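Local coordinates for protein restriction endonuclease S subunits (PDB 3OKG) that probably recognises DNA as the specificity subunit of a type I restriction-modification methyltransferase, which is built from M and S polypeptides, at residues A[211-219]-A[326-334]. Sequence-based numbering, arbitrary orientation.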
ATOM      1  N   THR A 211      15.265  19.084  -7.227  1.00 25.80           N
ATOM      2  CA  THR A 211      15.583  20.480  -7.510  1.00 27.15           C
ATOM      3  C   THR A 211      16.498  21.103  -6.455  1.00 33.45           C
ATOM      4  O   THR A 211      17.445  21.844  -6.780  1.00 30.22           O
ATOM      5  CB  THR A 211      14.289  21.333  -7.617  1.00 40.88           C
ATOM      6  OG1 THR A 211      13.536  20.917  -8.763  1.00 43.14           O
ATOM      7  CG2 THR A 211      14.627  22.804  -7.750  1.00 39.75           C
ATOM      8  N   ALA A 212      16.218  20.822  -5.189  1.00 27.55           N
ATOM      9  CA  ALA A 212      17.042  21.360  -4.105  1.00 26.52           C
ATOM     10  C   ALA A 212      18.486  20.816  -4.167  1.00 26.34           C
ATOM     11  O   ALA A 212      19.434  21.553  -3.951  1.00 28.73           O
ATOM     12  CB  ALA A 212      16.413  21.062  -2.735  1.00 27.85           C
ATOM     13  N   LEU A 213      18.638  19.529  -4.456  1.00 24.73           N
ATOM     14  CA  LEU A 213      19.960  18.922  -4.481  1.00 24.71           C
ATOM     15  C   LEU A 213      20.753  19.496  -5.656  1.00 33.09           C
ATOM     16  O   LEU A 213      21.928  19.834  -5.508  1.00 30.12           O
ATOM     17  CB  LEU A 213      19.866  17.406  -4.590  1.00 23.33           C
ATOM     18  CG  LEU A 213      19.268  16.655  -3.374  1.00 23.43           C
ATOM     19  CD1 LEU A 213      18.904  15.230  -3.755  1.00 30.00           C
ATOM     20  CD2 LEU A 213      20.266  16.621  -2.232  1.00 23.12           C
ATOM     21  N   ALA A 214      20.103  19.603  -6.817  1.00 25.27           N
ATOM     22  CA  ALA A 214      20.724  20.174  -8.028  1.00 33.59           C
ATOM     23  C   ALA A 214      21.245  21.589  -7.814  1.00 33.35           C
ATOM     24  O   ALA A 214      22.251  21.999  -8.392  1.00 34.85           O
ATOM     25  CB  ALA A 214      19.743  20.153  -9.202  1.00 34.79           C
ATOM     26  N   GLU A 215      20.556  22.348  -6.983  1.00 26.32           N
ATOM     27  CA  GLU A 215      20.963  23.715  -6.714  1.00 28.15           C
ATOM     28  C   GLU A 215      22.191  23.773  -5.805  1.00 37.81           C
ATOM     29  O   GLU A 215      23.137  24.535  -6.058  1.00 29.01           O
ATOM     30  CB  GLU A 215      19.783  24.461  -6.092  1.00 37.73           C
ATOM     31  CG  GLU A 215      20.013  25.897  -5.802  1.00 50.12           C
ATOM     32  CD  GLU A 215      18.704  26.637  -5.711  1.00 68.38           C
ATOM     33  OE1 GLU A 215      17.656  25.957  -5.692  1.00 64.30           O
ATOM     34  OE2 GLU A 215      18.719  27.885  -5.668  1.00 73.68           O
ATOM     35  N   VAL A 216      22.202  22.960  -4.755  1.00 24.54           N
ATOM     36  CA  VAL A 216      23.304  23.046  -3.794  1.00 29.72           C
ATOM     37  C   VAL A 216      24.522  22.277  -4.281  1.00 25.91           C
ATOM     38  O   VAL A 216      25.643  22.515  -3.808  1.00 34.42           O
ATOM     39  CB  VAL A 216      22.915  22.559  -2.371  1.00 28.70           C
ATOM     40  CG1 VAL A 216      21.776  23.389  -1.803  1.00 38.88           C
ATOM     41  CG2 VAL A 216      22.560  21.093  -2.395  1.00 32.28           C
ATOM     42  N   PHE A 217      24.294  21.330  -5.185  1.00 24.82           N
ATOM     43  CA  PHE A 217      25.359  20.492  -5.720  1.00 24.53           C
ATOM     44  C   PHE A 217      25.501  20.739  -7.213  1.00 22.14           C
ATOM     45  O   PHE A 217      24.914  20.031  -8.032  1.00 29.55           O
ATOM     46  CB  PHE A 217      25.068  19.015  -5.452  1.00 26.46           C
ATOM     47  CG  PHE A 217      24.961  18.673  -3.994  1.00 33.75           C
ATOM     48  CD1 PHE A 217      25.891  19.152  -3.087  1.00 31.79           C
ATOM     49  CD2 PHE A 217      23.932  17.871  -3.529  1.00 33.20           C
ATOM     50  CE1 PHE A 217      25.796  18.839  -1.744  1.00 28.56           C
ATOM     51  CE2 PHE A 217      23.832  17.554  -2.188  1.00 30.66           C
ATOM     52  CZ  PHE A 217      24.765  18.039  -1.293  1.00 26.38           C
ATOM     53  N   PRO A 218      26.281  21.756  -7.557  1.00 23.81           N
ATOM     54  CA  PRO A 218      26.439  22.178  -8.955  1.00 28.70           C
ATOM     55  C   PRO A 218      27.648  21.382  -9.491  1.00 44.33           C
ATOM     56  O   PRO A 218      28.332  20.718  -8.728  1.00 28.65           O
ATOM     57  CB  PRO A 218      26.785  23.666  -8.905  1.00 26.65           C
ATOM     58  CG  PRO A 218      26.779  24.083  -7.486  1.00 31.21           C
ATOM     59  CD  PRO A 218      26.560  22.892  -6.611  1.00 24.87           C
ATOM     60  N   HIS A 219      27.900  21.445 -10.793  1.00 34.57           N
ATOM     61  CA  HIS A 219      29.027  20.721 -11.381  1.00 36.03           C
ATOM     62  C   HIS A 219      30.322  21.379 -10.926  1.00 23.59           C
ATOM     63  O   HIS A 219      30.354  22.587 -10.689  1.00 28.30           O
ATOM     64  CB  HIS A 219      28.919  20.739 -12.904  1.00 43.60           C
ATOM     65  CG  HIS A 219      30.034  20.031 -13.600  1.00 56.63           C
ATOM     66  ND1 HIS A 219      30.046  18.664 -13.786  1.00 55.16           N
ATOM     67  CD2 HIS A 219      31.175  20.499 -14.166  1.00 50.21           C
ATOM     68  CE1 HIS A 219      31.146  18.320 -14.431  1.00 57.49           C
ATOM     69  NE2 HIS A 219      31.848  19.415 -14.676  1.00 56.66           N
ATOM     70  N   TRP A 326      26.379  16.332   5.117  1.00 22.83           N
ATOM     71  CA  TRP A 326      26.639  17.035   3.829  1.00 23.08           C
ATOM     72  C   TRP A 326      27.213  16.035   2.832  1.00 23.24           C
ATOM     73  O   TRP A 326      26.758  15.926   1.681  1.00 22.81           O
ATOM     74  CB  TRP A 326      27.618  18.201   4.046  1.00 25.68           C
ATOM     75  CG  TRP A 326      27.922  19.031   2.812  1.00 21.41           C
ATOM     76  CD1 TRP A 326      29.108  19.054   2.098  1.00 26.91           C
ATOM     77  CD2 TRP A 326      27.048  19.969   2.164  1.00 21.53           C
ATOM     78  NE1 TRP A 326      29.018  19.954   1.051  1.00 23.65           N
ATOM     79  CE2 TRP A 326      27.770  20.541   1.077  1.00 24.70           C
ATOM     80  CE3 TRP A 326      25.740  20.416   2.416  1.00 20.43           C
ATOM     81  CZ2 TRP A 326      27.210  21.489   0.224  1.00 24.54           C
ATOM     82  CZ3 TRP A 326      25.184  21.371   1.563  1.00 24.01           C
ATOM     83  CH2 TRP A 326      25.921  21.899   0.484  1.00 28.73           C
ATOM     84  N   LEU A 327      28.217  15.291   3.298  1.00 19.94           N
ATOM     85  CA  LEU A 327      28.830  14.227   2.510  1.00 21.00           C
ATOM     86  C   LEU A 327      27.795  13.198   2.044  1.00 25.60           C
ATOM     87  O   LEU A 327      27.754  12.821   0.875  1.00 22.40           O
ATOM     88  CB  LEU A 327      29.899  13.509   3.346  1.00 22.37           C
ATOM     89  CG  LEU A 327      30.595  12.333   2.658  1.00 27.64           C
ATOM     90  CD1 LEU A 327      31.176  12.771   1.316  1.00 25.40           C
ATOM     91  CD2 LEU A 327      31.685  11.754   3.555  1.00 21.66           C
ATOM     92  N   LEU A 328      26.959  12.744   2.974  1.00 26.19           N
ATOM     93  CA  LEU A 328      25.952  11.739   2.662  1.00 28.15           C
ATOM     94  C   LEU A 328      24.977  12.197   1.576  1.00 28.33           C
ATOM     95  O   LEU A 328      24.683  11.449   0.637  1.00 25.50           O
ATOM     96  CB  LEU A 328      25.169  11.367   3.928  1.00 26.30           C
ATOM     97  CG  LEU A 328      24.411  10.044   3.840  1.00 33.39           C
ATOM     98  CD1 LEU A 328      25.382   8.940   3.499  1.00 29.74           C
ATOM     99  CD2 LEU A 328      23.688   9.723   5.166  1.00 39.04           C
ATOM    100  N   TYR A 329      24.435  13.399   1.715  1.00 21.16           N
ATOM    101  CA  TYR A 329      23.546  13.920   0.678  1.00 24.86           C
ATOM    102  C   TYR A 329      24.238  13.997  -0.676  1.00 33.53           C
ATOM    103  O   TYR A 329      23.640  13.711  -1.713  1.00 21.76           O
ATOM    104  CB  TYR A 329      23.034  15.302   1.041  1.00 24.86           C
ATOM    105  CG  TYR A 329      21.766  15.257   1.856  1.00 33.13           C
ATOM    106  CD1 TYR A 329      21.740  15.753   3.153  1.00 21.35           C
ATOM    107  CD2 TYR A 329      20.601  14.697   1.330  1.00 24.19           C
ATOM    108  CE1 TYR A 329      20.577  15.712   3.917  1.00 23.30           C
ATOM    109  CE2 TYR A 329      19.431  14.641   2.088  1.00 24.32           C
ATOM    110  CZ  TYR A 329      19.436  15.141   3.375  1.00 33.30           C
ATOM    111  OH  TYR A 329      18.291  15.094   4.125  1.00 30.81           O
ATOM    112  N   TYR A 330      25.505  14.402  -0.664  1.00 23.22           N
ATOM    113  CA  TYR A 330      26.243  14.565  -1.927  1.00 22.39           C
ATOM    114  C   TYR A 330      26.429  13.217  -2.606  1.00 23.81           C
ATOM    115  O   TYR A 330      26.154  13.074  -3.792  1.00 25.78           O
ATOM    116  CB  TYR A 330      27.605  15.194  -1.657  1.00 23.77           C
ATOM    117  CG  TYR A 330      28.338  15.629  -2.916  1.00 23.18           C
ATOM    118  CD1 TYR A 330      27.766  16.524  -3.795  1.00 26.94           C
ATOM    119  CD2 TYR A 330      29.619  15.148  -3.197  1.00 26.28           C
ATOM    120  CE1 TYR A 330      28.439  16.933  -4.945  1.00 25.96           C
ATOM    121  CE2 TYR A 330      30.295  15.547  -4.337  1.00 24.36           C
ATOM    122  CZ  TYR A 330      29.714  16.436  -5.196  1.00 25.50           C
ATOM    123  OH  TYR A 330      30.371  16.849  -6.329  1.00 28.20           O
ATOM    124  N   LEU A 331      26.865  12.222  -1.839  1.00 26.41           N
ATOM    125  CA  LEU A 331      27.077  10.877  -2.369  1.00 26.34           C
ATOM    126  C   LEU A 331      25.790  10.264  -2.906  1.00 30.12           C
ATOM    127  O   LEU A 331      25.804   9.560  -3.915  1.00 31.46           O
ATOM    128  CB  LEU A 331      27.669   9.951  -1.304  1.00 28.76           C
ATOM    129  CG  LEU A 331      29.082  10.258  -0.801  1.00 34.36           C
ATOM    130  CD1 LEU A 331      29.414   9.328   0.359  1.00 34.17           C
ATOM    131  CD2 LEU A 331      30.148  10.164  -1.900  1.00 34.49           C
ATOM    132  N   HIS A 332      24.682  10.540  -2.236  1.00 36.50           N
ATOM    133  CA  HIS A 332      23.383  10.044  -2.679  1.00 32.94           C
ATOM    134  C   HIS A 332      23.019  10.699  -4.000  1.00 45.23           C
ATOM    135  O   HIS A 332      22.687  10.005  -4.953  1.00 42.19           O
ATOM    136  CB  HIS A 332      22.302  10.287  -1.619  1.00 51.61           C
ATOM    137  CG  HIS A 332      21.027   9.541  -1.873  1.00 67.61           C
ATOM    138  ND1 HIS A 332      19.823  10.174  -2.106  1.00 80.48           N
ATOM    139  CD2 HIS A 332      20.771   8.211  -1.942  1.00 70.31           C
ATOM    140  CE1 HIS A 332      18.881   9.268  -2.299  1.00 66.46           C
ATOM    141  NE2 HIS A 332      19.429   8.069  -2.205  1.00 82.52           N
ATOM    142  N   TYR A 333      23.104  12.029  -4.054  1.00 30.18           N
ATOM    143  CA  TYR A 333      22.888  12.781  -5.284  1.00 39.07           C
ATOM    144  C   TYR A 333      23.766  12.297  -6.441  1.00 38.09           C
ATOM    145  O   TYR A 333      23.341  12.314  -7.588  1.00 37.06           O
ATOM    146  CB  TYR A 333      23.108  14.274  -5.028  1.00 38.31           C
ATOM    147  CG  TYR A 333      23.164  15.147  -6.259  1.00 35.66           C
ATOM    148  CD1 TYR A 333      22.047  15.323  -7.072  1.00 45.88           C
ATOM    149  CD2 TYR A 333      24.329  15.829  -6.588  1.00 45.47           C
ATOM    150  CE1 TYR A 333      22.101  16.144  -8.194  1.00 38.83           C
ATOM    151  CE2 TYR A 333      24.397  16.641  -7.699  1.00 51.98           C
ATOM    152  CZ  TYR A 333      23.291  16.799  -8.502  1.00 48.78           C
ATOM    153  OH  TYR A 333      23.393  17.621  -9.611  1.00 45.28           O
ATOM    154  N   LEU A 334      24.989  11.867  -6.135  1.00 32.13           N
ATOM    155  CA  LEU A 334      25.922  11.391  -7.151  1.00 34.19           C
ATOM    156  C   LEU A 334      25.745   9.914  -7.494  1.00 44.63           C
ATOM    157  O   LEU A 334      26.528   9.367  -8.267  1.00 42.12           O
ATOM    158  CB  LEU A 334      27.368  11.571  -6.683  1.00 36.61           C
ATOM    159  CG  LEU A 334      27.999  12.957  -6.540  1.00 41.50           C
ATOM    160  CD1 LEU A 334      29.512  12.800  -6.327  1.00 34.27           C
ATOM    161  CD2 LEU A 334      27.694  13.830  -7.750  1.00 48.08           C
TER
HETATM  162  O   HOH W   1      28.856  18.205  -8.460  1.00 36.97           O
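Phe-217 drives its ring in among three aromatic side chains, Trp-326, Tyr-330 and Tyr-333. It is the first residue past the end of the long helix 174-216. With CG anti to its carbonyl carbon (chi1 -61°), the ring reaches the helix 324-333. Its edge points at the face of the six-membered ring of Trp-326, with CE1 3.6 Å from Trp-326 CZ2. Tyr-330 presents its own edge to one face of Phe-217, CD1 lying 3.3 Å from Phe-217 CD1. Both pairs are T-shaped, with planes near 60°. Tyr-330 CA also sits over the Phe-217 ring in a CH-pi contact. Val-216 CG2 covers the opposite face. The Tyr-333 ring lies at 28° to Phe-217 but slid aside, so the two barely overlap; its CE2 is 3.3 Å from Phe-217 CB, and its CD1 meets Leu-213 CB at 3.9 Å. A water donates to both Pro-218 O and Tyr-330 OH, and that hydroxyl also bonds to Phe-359 O. Cutting Phe-217 back to an alanine is likely to leave the edge of Tyr-330 and the face of Trp-326 without their mate and open a gap where helix 174-216 ends against helix 324-333. With no clear direct hydrogen bond across it, this joint between the long helix and the second DNA specificity domain probably depends on the fit of the rings.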